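Local coordinates for XPF endonuclease (Aeropyrum pernix, PDB 2BGW), which probably nicks one DNA strand near duplex/single-strand junctions as a metal-binding, structure-specific endonuclease of nucleotide excision repair, at residues I49-T55 with T81-E87; L68-S73 with A108-Y113; P39-L44 with R74-Y79. The contacts are given in a common frame with arbitrary orientation. Residues are numbered along the deposited sequence.

Interaction 1: residues I49-T55 with T81-E87; sequences IIVERKT and TVFIIVE. With MG (magnesium ion), chain E; SO4 (sulfate ion), chain G.
Two neighbouring parallel strands from the central sheet of the PD-(D/E)XK-type nuclease domain, 49-55 and 81-87, run in register from Ile49-Thr81 to Thr55-Glu87 at 22°, joined by a right-handed crossover through the intervening helices. Backbone hydrogen bonds use both N and O of alternate residues: Ile50 to Thr81 O (3.1 Å) and Phe83 N (3.0 Å), Glu52 to Phe83 O and Ile85 N (both 3.0 Å), Lys54 to Ile85 O (3.0 Å) and Glu87 N (2.7 Å). On the face toward helix 123-137, Ile49 (m,t) puts CG2 3.7 Å from CD1 at the edge of the Phe83 ring (chi1 m), and Val51 CG1 lies 3.7 Å from Ile85 CD1 (m,t). The other face, toward helix 67-78, carries Ile50, Val82, Ile84 and Glu52, whose t,p rotamer takes OE2 to 2.3 Å from MG. Lys54 NZ turns to Gln71. Extended Arg53 (t,t,t) bonds a sulfate (NH1 to O1 2.8 Å) and meets Glu87 (t,t) in a salt bridge: NE to OE1 3.2 Å, NH2 to OE2 a very short 2.4 Å.

Interaction 2: residues L68-S73 with A108-Y113; sequences LFEQAS and ALQLDY. With nucleotides of chain D; nucleotides of chain C.
Two helical segments, 68-73 and 108-112, cross at -34° with axes 11.1 Å apart at closest approach; Ala72 and Leu109 bring their CA atoms to 7.1 Å, and the contact is mainly apolar. Ala108 sets CB 4.0 Å from CE2 at the edge of the Phe69 ring. The end of the Leu109 side chain (m,t) comes nearer to 68-73: CD2 is 3.5 Å from Ala72 CB and stands over the face of Phe69 (chi1 m) in a CH-pi contact, 4.2 Å from the centroid, while CD1 lies 4.1 Å from Leu68 CD2 (t,p). Gln110 and Leu111 turn from this interface to the second subunit, where Gln110 bonds Arg116 of that subunit. Asp112 O lies 2.9 Å from O2 of DT1 of chain D. Tyr113 (chi1 -34°) meets Phe69 with its ring edge, Phe69 CD2 to Tyr113 CE1 3.8 Å, and carries Ser73 CB over one face, a CH-pi contact 4.2 Å from the centroid; Tyr113 CD2 is 3.7 Å from N3 of DA15 of chain C. Helix 67-78 here packs on the C-terminal end of helix 99-112 and the residue that follows, in the ERCC4 nuclease domain, beside the dimer interface and against a DNA end.

Interaction 3: residues P39-L44 with R74-Y79; sequences PMGDYL and RLAEHY. With MG (magnesium ion), chain E; SO4 (sulfate ion), chain H; nucleotides of chain C.
The loop leading into strand 43-46 packs on the last turn of helix 67-78, with Met40 and Leu75 CA atoms 7.0 Å apart. Pro39 points toward the helix, its O 3.2 Å from Arg74 NH2. Met40, extended in backbone (-155/153), supplies the largest share of the contact: with chi1 p and chi2 t its side chain slots between Leu75, His78 and Tyr79. Its CE is 3.7 Å from Leu75 CD2 and its CG 3.5 Å from CE1 at the Tyr79 ring edge; SD lies obliquely 4.2 Å from the His78 centroid and 5.0 Å from that of Tyr79, edge-on, a Met-aromatic contact. The His78 ring is held by ND1 to Arg74 O (2.8 Å). Gly41 at phi 74° gives its N to O2 of a sulfate (2.9 Å), whose O1 lies 3.1 Å from Arg74 NH2. Asp42 faces the metal, OD2 2.4 Å from MG, and forms with Tyr43 a classic beta bulge opposite Val51. Leu44 (t,p) returns to the helix end, CD1 3.8 Å from Tyr79 CE2. The contact lies between strands 10-14 and 49-55, which flank strand 43-46, and helix 155-165, which covers Pro39, Leu44, Arg74 and His78.

All three contacts belong to the nuclease domain, and helix 67-78 ties them together: it supplies a side of interactions 2 and 3 and lies over the sheet of interaction 1. Interaction 1 is the buried core, built on backbone hydrogen bonding with a salt bridge at its C-terminal end. The other two are partly buried and rest on side-chain packing, leucine and aromatic in interaction 2, methionine and aromatic in interaction 3. Interactions 1 and 3 share the metal, since Asp42 and Glu52 both bind MG, and Asp42 OD2 also accepts from Arg53 N. Gln71 joins interaction 2 to Lys54 of interaction 1. Interactions 2 and 3 both touch DNA; interactions 1 and 2 touch the second subunit.

Interaction 1: residues I49-T55 with T81-E87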
loop_
_atom_site.group_PDB
_atom_site.type_symbol
_atom_site.label_atom_id
_atom_site.label_comp_id
_atom_site.label_asym_id
_atom_site.label_seq_id
_atom_site.Cartn_x
_atom_site.Cartn_y
_atom_site.Cartn_z
ATOM N N ILE A 49 -1.187 -3.162 -6.367
ATOM C CA ILE A 49 -1.984 -2.639 -5.280
ATOM C C ILE A 49 -2.102 -3.631 -4.126
ATOM O O ILE A 49 -2.700 -4.692 -4.269
ATOM C CB ILE A 49 -3.375 -2.239 -5.765
ATOM C CG1 ILE A 49 -3.238 -1.173 -6.864
ATOM C CG2 ILE A 49 -4.180 -1.750 -4.596
ATOM C CD1 ILE A 49 -4.513 -0.566 -7.390
ATOM N N ILE A 50 -1.526 -3.287 -2.981
ATOM C CA ILE A 50 -1.686 -4.114 -1.798
ATOM C C ILE A 50 -2.621 -3.378 -0.836
ATOM O O ILE A 50 -2.635 -2.139 -0.792
ATOM C CB ILE A 50 -0.315 -4.465 -1.136
ATOM C CG1 ILE A 50 -0.464 -5.560 -0.098
ATOM C CG2 ILE A 50 0.300 -3.266 -0.466
ATOM C CD1 ILE A 50 -0.521 -6.903 -0.673
ATOM N N VAL A 51 -3.402 -4.153 -0.086
ATOM C CA VAL A 51 -4.375 -3.644 0.869
ATOM C C VAL A 51 -4.092 -4.258 2.230
ATOM O O VAL A 51 -3.901 -5.484 2.354
ATOM C CB VAL A 51 -5.828 -4.012 0.440
ATOM C CG1 VAL A 51 -6.833 -3.821 1.580
ATOM C CG2 VAL A 51 -6.245 -3.211 -0.760
ATOM N N GLU A 52 -4.077 -3.401 3.242
ATOM C CA GLU A 52 -3.841 -3.794 4.620
ATOM C C GLU A 52 -5.103 -3.386 5.327
ATOM O O GLU A 52 -5.491 -2.236 5.266
ATOM C CB GLU A 52 -2.595 -3.040 5.152
ATOM C CG GLU A 52 -2.223 -3.181 6.626
ATOM C CD GLU A 52 -2.367 -4.604 7.171
ATOM O OE1 GLU A 52 -1.965 -5.586 6.495
ATOM O OE2 GLU A 52 -2.879 -4.739 8.308
ATOM N N ARG A 53 -5.786 -4.337 5.944
ATOM C CA ARG A 53 -7.076 -4.065 6.593
ATOM C C ARG A 53 -6.866 -3.951 8.074
ATOM O O ARG A 53 -6.231 -4.806 8.671
ATOM C CB ARG A 53 -8.079 -5.182 6.343
ATOM C CG ARG A 53 -9.398 -4.959 7.020
ATOM C CD ARG A 53 -10.175 -6.254 7.112
ATOM N NE ARG A 53 -11.368 -6.150 7.951
ATOM C CZ ARG A 53 -11.569 -6.850 9.069
ATOM N NH1 ARG A 53 -10.660 -7.715 9.489
ATOM N NH2 ARG A 53 -12.690 -6.701 9.763
ATOM N N LYS A 54 -7.423 -2.899 8.665
ATOM C CA LYS A 54 -7.286 -2.650 10.094
ATOM C C LYS A 54 -8.558 -2.054 10.669
ATOM O O LYS A 54 -9.106 -1.099 10.109
ATOM C CB LYS A 54 -6.127 -1.690 10.305
ATOM C CG LYS A 54 -5.089 -2.244 11.189
ATOM C CD LYS A 54 -3.739 -2.049 10.610
ATOM C CE LYS A 54 -2.873 -3.183 11.078
ATOM N NZ LYS A 54 -1.492 -2.734 10.978
ATOM N N THR A 55 -9.036 -2.637 11.766
ATOM C CA THR A 55 -10.143 -2.053 12.547
ATOM C C THR A 55 -9.648 -0.745 13.159
ATOM O O THR A 55 -8.448 -0.612 13.483
ATOM C CB THR A 55 -10.537 -2.933 13.722
ATOM O OG1 THR A 55 -9.354 -3.275 14.439
ATOM C CG2 THR A 55 -11.263 -4.205 13.287
ATOM N N THR A 81 1.373 0.983 -4.836
ATOM C CA THR A 81 0.178 1.613 -4.335
ATOM C C THR A 81 -0.245 0.846 -3.101
ATOM O O THR A 81 -0.505 -0.353 -3.152
ATOM C CB THR A 81 -0.932 1.599 -5.417
ATOM O OG1 THR A 81 -0.550 2.451 -6.499
ATOM C CG2 THR A 81 -2.237 2.112 -4.887
ATOM N N VAL A 82 -0.314 1.542 -1.981
ATOM C CA VAL A 82 -0.666 0.908 -0.714
ATOM C C VAL A 82 -1.939 1.519 -0.166
ATOM O O VAL A 82 -2.003 2.711 0.056
ATOM C CB VAL A 82 0.470 1.094 0.355
ATOM C CG1 VAL A 82 0.148 0.328 1.594
ATOM C CG2 VAL A 82 1.797 0.623 -0.174
ATOM N N PHE A 83 -2.945 0.699 0.070
ATOM C CA PHE A 83 -4.158 1.180 0.718
ATOM C C PHE A 83 -4.187 0.592 2.067
ATOM O O PHE A 83 -4.081 -0.632 2.195
ATOM C CB PHE A 83 -5.428 0.752 -0.022
ATOM C CG PHE A 83 -5.677 1.531 -1.279
ATOM C CD1 PHE A 83 -5.430 0.975 -2.513
ATOM C CD2 PHE A 83 -6.146 2.850 -1.217
ATOM C CE1 PHE A 83 -5.663 1.708 -3.659
ATOM C CE2 PHE A 83 -6.368 3.600 -2.374
ATOM C CZ PHE A 83 -6.123 3.026 -3.590
ATOM N N ILE A 84 -4.300 1.448 3.082
ATOM C CA ILE A 84 -4.703 0.968 4.411
ATOM C C ILE A 84 -6.143 1.322 4.601
ATOM O O ILE A 84 -6.530 2.478 4.444
ATOM C CB ILE A 84 -3.906 1.577 5.536
ATOM C CG1 ILE A 84 -2.478 1.025 5.511
ATOM C CG2 ILE A 84 -4.588 1.244 6.844
ATOM C CD1 ILE A 84 -1.464 1.893 6.167
ATOM N N ILE A 85 -6.945 0.314 4.892
ATOM C CA ILE A 85 -8.360 0.529 5.059
ATOM C C ILE A 85 -8.659 0.482 6.521
ATOM O O ILE A 85 -8.444 -0.543 7.168
ATOM C CB ILE A 85 -9.215 -0.546 4.345
ATOM C CG1 ILE A 85 -9.192 -0.321 2.825
ATOM C CG2 ILE A 85 -10.643 -0.545 4.904
ATOM C CD1 ILE A 85 -9.683 -1.501 2.047
ATOM N N VAL A 86 -9.157 1.593 7.045
ATOM C CA VAL A 86 -9.499 1.638 8.457
ATOM C C VAL A 86 -10.997 1.422 8.665
ATOM O O VAL A 86 -11.851 2.202 8.209
ATOM C CB VAL A 86 -8.998 2.905 9.115
ATOM C CG1 VAL A 86 -9.306 2.862 10.585
ATOM C CG2 VAL A 86 -7.483 3.065 8.889
ATOM N N GLU A 87 -11.291 0.324 9.342
ATOM C CA GLU A 87 -12.647 -0.144 9.522
ATOM C C GLU A 87 -13.210 0.255 10.896
ATOM O O GLU A 87 -12.724 -0.226 11.947
ATOM C CB GLU A 87 -12.644 -1.661 9.368
ATOM C CG GLU A 87 -13.960 -2.371 9.575
ATOM C CD GLU A 87 -13.869 -3.799 9.088
ATOM O OE1 GLU A 87 -13.671 -3.980 7.858
ATOM O OE2 GLU A 87 -13.974 -4.737 9.926
HETATM MG MG MG E . -4.213 -6.500 8.856
HETATM S S SO4 G . -11.430 -9.489 12.467
HETATM O O1 SO4 G . -10.946 -9.930 11.160
HETATM O O2 SO4 G . -10.511 -8.452 12.956
HETATM O O3 SO4 G . -12.785 -8.923 12.350
HETATM O O4 SO4 G . -11.481 -10.685 13.319
#

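Interaction 2: residues L68-S73 with A108-Y113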
loop_
_atom_site.group_PDB
_atom_site.type_symbol
_atom_site.label_atom_id
_atom_site.label_comp_id
_atom_site.label_asym_id
_atom_site.label_seq_id
_atom_site.Cartn_x
_atom_site.Cartn_y
_atom_site.Cartn_z
ATOM N N LEU A 68 2.743 -0.059 13.624
ATOM C CA LEU A 68 2.141 0.602 12.458
ATOM C C LEU A 68 3.100 1.124 11.401
ATOM O O LEU A 68 2.936 0.830 10.222
ATOM C CB LEU A 68 1.217 1.734 12.872
ATOM C CG LEU A 68 0.487 2.405 11.702
ATOM C CD1 LEU A 68 -0.532 1.454 11.028
ATOM C CD2 LEU A 68 -0.167 3.703 12.136
ATOM N N PHE A 69 4.080 1.915 11.794
ATOM C CA PHE A 69 4.940 2.501 10.794
ATOM C C PHE A 69 6.010 1.547 10.243
ATOM O O PHE A 69 6.613 1.819 9.188
ATOM C CB PHE A 69 5.557 3.770 11.335
ATOM C CG PHE A 69 4.635 4.922 11.306
ATOM C CD1 PHE A 69 3.491 4.934 12.097
ATOM C CD2 PHE A 69 4.886 6.003 10.474
ATOM C CE1 PHE A 69 2.610 6.031 12.058
ATOM C CE2 PHE A 69 4.018 7.099 10.425
ATOM C CZ PHE A 69 2.886 7.118 11.224
ATOM N N GLU A 70 6.264 0.442 10.949
ATOM C CA GLU A 70 7.200 -0.529 10.434
ATOM C C GLU A 70 6.480 -1.213 9.308
ATOM O O GLU A 70 6.958 -1.220 8.172
ATOM C CB GLU A 70 7.673 -1.512 11.507
ATOM C CG GLU A 70 8.937 -1.013 12.273
ATOM N N GLN A 71 5.301 -1.733 9.603
ATOM C CA GLN A 71 4.424 -2.285 8.578
ATOM C C GLN A 71 4.194 -1.333 7.408
ATOM O O GLN A 71 4.105 -1.745 6.258
ATOM C CB GLN A 71 3.102 -2.555 9.218
ATOM C CG GLN A 71 2.139 -3.275 8.371
ATOM C CD GLN A 71 1.037 -3.830 9.241
ATOM O OE1 GLN A 71 0.975 -3.523 10.445
ATOM N NE2 GLN A 71 0.172 -4.657 8.664
ATOM N N ALA A 72 4.101 -0.054 7.721
ATOM C CA ALA A 72 3.731 0.933 6.740
ATOM C C ALA A 72 4.795 1.051 5.700
ATOM O O ALA A 72 4.510 1.016 4.521
ATOM C CB ALA A 72 3.492 2.299 7.405
ATOM N N SER A 73 6.022 1.214 6.161
ATOM C CA SER A 73 7.174 1.424 5.291
ATOM C C SER A 73 7.538 0.166 4.481
ATOM O O SER A 73 8.041 0.274 3.365
ATOM C CB SER A 73 8.381 1.896 6.113
ATOM O OG SER A 73 8.694 0.932 7.122
ATOM N N ALA A 108 0.821 11.513 8.232
ATOM C CA ALA A 108 2.208 11.054 7.987
ATOM C C ALA A 108 2.312 9.814 7.088
ATOM O O ALA A 108 3.148 9.784 6.175
ATOM C CB ALA A 108 2.950 10.801 9.313
ATOM N N LEU A 109 1.489 8.792 7.359
ATOM C CA LEU A 109 1.406 7.623 6.497
ATOM C C LEU A 109 1.152 8.064 5.069
ATOM O O LEU A 109 1.642 7.452 4.135
ATOM C CB LEU A 109 0.262 6.749 6.907
ATOM C CG LEU A 109 0.386 6.059 8.238
ATOM C CD1 LEU A 109 -0.984 5.639 8.638
ATOM C CD2 LEU A 109 1.273 4.866 8.114
ATOM N N GLN A 110 0.391 9.147 4.920
ATOM C CA GLN A 110 -0.006 9.675 3.631
ATOM C C GLN A 110 1.087 10.502 2.993
ATOM O O GLN A 110 1.319 10.377 1.817
ATOM C CB GLN A 110 -1.254 10.540 3.779
ATOM C CG GLN A 110 -2.615 9.807 3.813
ATOM C CD GLN A 110 -3.218 9.712 2.431
ATOM O OE1 GLN A 110 -2.502 9.453 1.445
ATOM N NE2 GLN A 110 -4.529 9.919 2.337
ATOM N N LEU A 111 1.746 11.370 3.740
ATOM C CA LEU A 111 2.762 12.244 3.144
ATOM C C LEU A 111 4.171 11.646 3.131
ATOM O O LEU A 111 4.956 11.910 2.234
ATOM C CB LEU A 111 2.810 13.595 3.857
ATOM C CG LEU A 111 1.813 14.710 3.542
ATOM C CD1 LEU A 111 2.392 16.076 3.950
ATOM C CD2 LEU A 111 1.459 14.716 2.070
ATOM N N ASP A 112 4.496 10.860 4.144
ATOM C CA ASP A 112 5.844 10.318 4.287
ATOM C C ASP A 112 6.145 9.152 3.338
ATOM O O ASP A 112 7.206 9.102 2.746
ATOM C CB ASP A 112 6.091 9.886 5.745
ATOM C CG ASP A 112 6.432 11.065 6.667
ATOM O OD1 ASP A 112 6.602 12.240 6.175
ATOM O OD2 ASP A 112 6.525 10.788 7.898
ATOM N N TYR A 113 5.219 8.210 3.210
ATOM C CA TYR A 113 5.428 7.110 2.308
ATOM C C TYR A 113 4.340 6.955 1.233
ATOM O O TYR A 113 4.180 5.866 0.671
ATOM C CB TYR A 113 5.546 5.797 3.073
ATOM C CG TYR A 113 6.194 5.811 4.444
ATOM C CD1 TYR A 113 5.399 5.826 5.587
ATOM C CD2 TYR A 113 7.572 5.707 4.611
ATOM C CE1 TYR A 113 5.944 5.782 6.871
ATOM C CE2 TYR A 113 8.145 5.665 5.916
ATOM C CZ TYR A 113 7.301 5.706 7.046
ATOM O OH TYR A 113 7.772 5.688 8.360
ATOM O "O5'" DT D 1 0.850 12.284 -1.820
ATOM C "C5'" DT D 1 2.083 12.512 -2.469
ATOM C "C4'" DT D 1 3.182 12.312 -1.462
ATOM O "O4'" DT D 1 3.438 10.914 -1.204
ATOM C "C3'" DT D 1 4.441 12.839 -2.078
ATOM O "O3'" DT D 1 4.930 13.855 -1.290
ATOM C "C2'" DT D 1 5.425 11.676 -2.170
ATOM C "C1'" DT D 1 4.830 10.697 -1.194
ATOM N N1 DT D 1 5.129 9.332 -1.606
ATOM C C2 DT D 1 6.190 8.657 -1.009
ATOM O O2 DT D 1 6.913 9.118 -0.153
ATOM N N3 DT D 1 6.385 7.375 -1.450
ATOM C C4 DT D 1 5.633 6.737 -2.423
ATOM O O4 DT D 1 5.900 5.590 -2.746
ATOM C C5 DT D 1 4.544 7.494 -3.019
ATOM C C7 DT D 1 3.732 6.935 -4.152
ATOM C C6 DT D 1 4.346 8.748 -2.584
ATOM P P DA C 15 15.621 1.293 3.692
ATOM O OP1 DA C 15 16.725 1.439 4.658
ATOM O OP2 DA C 15 15.062 -0.056 3.424
ATOM O "O5'" DA C 15 14.448 2.255 4.180
ATOM C "C5'" DA C 15 14.842 3.594 4.496
ATOM C "C4'" DA C 15 13.628 4.492 4.551
ATOM O "O4'" DA C 15 13.011 4.522 3.231
ATOM C "C3'" DA C 15 12.564 3.945 5.502
ATOM O "O3'" DA C 15 12.446 4.769 6.668
ATOM C "C2'" DA C 15 11.279 3.902 4.676
ATOM C "C1'" DA C 15 11.631 4.722 3.429
ATOM N N9 DA C 15 10.800 4.307 2.298
ATOM C C8 DA C 15 10.628 3.038 1.812
ATOM N N7 DA C 15 9.770 2.979 0.818
ATOM C C5 DA C 15 9.341 4.289 0.650
ATOM C C6 DA C 15 8.408 4.881 -0.233
ATOM N N6 DA C 15 7.732 4.207 -1.174
ATOM N N1 DA C 15 8.207 6.208 -0.113
ATOM C C2 DA C 15 8.896 6.866 0.830
ATOM N N3 DA C 15 9.781 6.421 1.722
ATOM C C4 DA C 15 9.958 5.112 1.569
#

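Interaction 3: residues P39-L44 with R74-Y79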
loop_
_atom_site.group_PDB
_atom_site.type_symbol
_atom_site.label_atom_id
_atom_site.label_comp_id
_atom_site.label_asym_id
_atom_site.label_seq_id
_atom_site.Cartn_x
_atom_site.Cartn_y
_atom_site.Cartn_z
ATOM N N PRO A 39 3.469 -12.385 1.213
ATOM C CA PRO A 39 4.579 -11.893 2.004
ATOM C C PRO A 39 4.121 -10.830 3.002
ATOM O O PRO A 39 4.597 -10.807 4.145
ATOM C CB PRO A 39 5.493 -11.260 0.963
ATOM C CG PRO A 39 5.085 -11.824 -0.318
ATOM C CD PRO A 39 3.654 -12.128 -0.224
ATOM N N MET A 40 3.177 -9.987 2.575
ATOM C CA MET A 40 2.758 -8.802 3.332
ATOM C C MET A 40 1.337 -8.347 3.008
ATOM O O MET A 40 0.864 -8.577 1.914
ATOM C CB MET A 40 3.745 -7.645 3.106
ATOM C CG MET A 40 3.868 -7.174 1.699
ATOM S SD MET A 40 5.516 -6.503 1.409
ATOM C CE MET A 40 5.476 -5.013 2.358
ATOM N N GLY A 41 0.678 -7.698 3.964
ATOM C CA GLY A 41 -0.648 -7.136 3.763
ATOM C C GLY A 41 -1.703 -8.213 3.728
ATOM O O GLY A 41 -1.385 -9.390 3.856
ATOM N N ASP A 42 -2.957 -7.825 3.507
ATOM C CA ASP A 42 -4.067 -8.748 3.712
ATOM C C ASP A 42 -4.780 -9.074 2.455
ATOM O O ASP A 42 -5.343 -10.155 2.339
ATOM C CB ASP A 42 -5.081 -8.207 4.722
ATOM C CG ASP A 42 -4.424 -7.680 5.988
ATOM O OD1 ASP A 42 -3.377 -8.245 6.420
ATOM O OD2 ASP A 42 -4.940 -6.677 6.535
ATOM N N TYR A 43 -4.781 -8.142 1.517
ATOM C CA TYR A 43 -5.426 -8.399 0.250
ATOM C C TYR A 43 -4.551 -7.960 -0.895
ATOM O O TYR A 43 -4.145 -6.810 -0.943
ATOM C CB TYR A 43 -6.767 -7.681 0.175
ATOM C CG TYR A 43 -7.763 -8.226 1.124
ATOM C CD1 TYR A 43 -7.856 -7.720 2.414
ATOM C CD2 TYR A 43 -8.597 -9.254 0.763
ATOM C CE1 TYR A 43 -8.766 -8.219 3.321
ATOM C CE2 TYR A 43 -9.519 -9.761 1.652
ATOM C CZ TYR A 43 -9.587 -9.235 2.934
ATOM O OH TYR A 43 -10.478 -9.724 3.842
ATOM N N LEU A 44 -4.267 -8.885 -1.805
ATOM C CA LEU A 44 -3.623 -8.545 -3.056
ATOM C C LEU A 44 -4.687 -8.217 -4.119
ATOM O O LEU A 44 -5.456 -9.075 -4.558
ATOM C CB LEU A 44 -2.676 -9.673 -3.509
ATOM C CG LEU A 44 -1.908 -9.352 -4.801
ATOM C CD1 LEU A 44 -0.800 -8.328 -4.596
ATOM C CD2 LEU A 44 -1.375 -10.579 -5.443
ATOM N N ARG A 74 7.286 -1.013 5.037
ATOM C CA ARG A 74 7.466 -2.226 4.277
ATOM C C ARG A 74 6.539 -2.213 3.061
ATOM O O ARG A 74 7.005 -2.329 1.910
ATOM C CB ARG A 74 7.188 -3.445 5.134
ATOM C CG ARG A 74 8.320 -4.456 5.026
ATOM C CD ARG A 74 8.210 -5.545 6.059
ATOM N NE ARG A 74 7.061 -6.402 5.773
ATOM C CZ ARG A 74 7.033 -7.709 6.022
ATOM N NH1 ARG A 74 8.099 -8.308 6.556
ATOM N NH2 ARG A 74 5.946 -8.423 5.739
ATOM N N LEU A 75 5.238 -2.024 3.312
ATOM C CA LEU A 75 4.265 -2.019 2.250
ATOM C C LEU A 75 4.639 -1.020 1.179
ATOM O O LEU A 75 4.606 -1.338 -0.007
ATOM C CB LEU A 75 2.875 -1.775 2.794
ATOM C CG LEU A 75 2.307 -2.826 3.747
ATOM C CD1 LEU A 75 1.060 -2.271 4.394
ATOM C CD2 LEU A 75 2.003 -4.173 3.122
ATOM N N ALA A 76 5.062 0.165 1.591
ATOM C CA ALA A 76 5.351 1.232 0.664
ATOM C C ALA A 76 6.601 0.973 -0.169
ATOM O O ALA A 76 6.726 1.490 -1.283
ATOM C CB ALA A 76 5.454 2.541 1.407
ATOM N N GLU A 77 7.523 0.187 0.384
ATOM C CA GLU A 77 8.744 -0.235 -0.318
ATOM C C GLU A 77 8.435 -1.255 -1.404
ATOM O O GLU A 77 9.058 -1.253 -2.444
ATOM C CB GLU A 77 9.701 -0.906 0.662
ATOM C CG GLU A 77 11.134 -1.108 0.164
ATOM C CD GLU A 77 12.000 -1.971 1.105
ATOM O OE1 GLU A 77 11.644 -2.210 2.287
ATOM O OE2 GLU A 77 13.077 -2.410 0.646
ATOM N N HIS A 78 7.467 -2.127 -1.165
ATOM C CA HIS A 78 7.272 -3.248 -2.050
ATOM C C HIS A 78 6.139 -3.110 -3.067
ATOM O O HIS A 78 6.136 -3.796 -4.074
ATOM C CB HIS A 78 7.102 -4.506 -1.217
ATOM C CG HIS A 78 8.325 -4.866 -0.438
ATOM N ND1 HIS A 78 8.660 -4.252 0.748
ATOM C CD2 HIS A 78 9.310 -5.758 -0.687
ATOM C CE1 HIS A 78 9.793 -4.755 1.199
ATOM N NE2 HIS A 78 10.209 -5.671 0.346
ATOM N N TYR A 79 5.172 -2.242 -2.830
ATOM C CA TYR A 79 4.086 -2.131 -3.772
ATOM C C TYR A 79 3.965 -0.744 -4.203
ATOM O O TYR A 79 4.297 0.185 -3.480
ATOM C CB TYR A 79 2.795 -2.588 -3.164
ATOM C CG TYR A 79 2.822 -4.053 -2.923
ATOM C CD1 TYR A 79 3.422 -4.569 -1.789
ATOM C CD2 TYR A 79 2.288 -4.939 -3.846
ATOM C CE1 TYR A 79 3.465 -5.924 -1.569
ATOM C CE2 TYR A 79 2.328 -6.311 -3.633
ATOM C CZ TYR A 79 2.917 -6.789 -2.493
ATOM O OH TYR A 79 2.971 -8.130 -2.243
HETATM MG MG MG E . -4.213 -6.500 8.856
HETATM S S SO4 H . 2.896 -7.316 7.311
HETATM O O1 SO4 H . 3.240 -8.745 7.119
HETATM O O2 SO4 H . 2.404 -6.722 6.064
HETATM O O3 SO4 H . 1.730 -7.203 8.186
HETATM O O4 SO4 H . 4.064 -6.556 7.850
ATOM P P DA C 15 15.621 1.293 3.692
ATOM O OP1 DA C 15 16.725 1.439 4.658
ATOM O OP2 DA C 15 15.062 -0.056 3.424
ATOM O "O5'" DA C 15 14.448 2.255 4.180
ATOM C "C5'" DA C 15 14.842 3.594 4.496
ATOM C "C4'" DA C 15 13.628 4.492 4.551
ATOM O "O4'" DA C 15 13.011 4.522 3.231
ATOM C "C3'" DA C 15 12.564 3.945 5.502
ATOM O "O3'" DA C 15 12.446 4.769 6.668
ATOM C "C2'" DA C 15 11.279 3.902 4.676
ATOM C "C1'" DA C 15 11.631 4.722 3.429
ATOM N N9 DA C 15 10.800 4.307 2.298
ATOM C C8 DA C 15 10.628 3.038 1.812
ATOM N N7 DA C 15 9.770 2.979 0.818
ATOM C C5 DA C 15 9.341 4.289 0.650
ATOM C C6 DA C 15 8.408 4.881 -0.233
ATOM N N6 DA C 15 7.732 4.207 -1.174
ATOM N N1 DA C 15 8.207 6.208 -0.113
ATOM C C2 DA C 15 8.896 6.866 0.830
ATOM N N3 DA C 15 9.781 6.421 1.722
ATOM C C4 DA C 15 9.958 5.112 1.569
#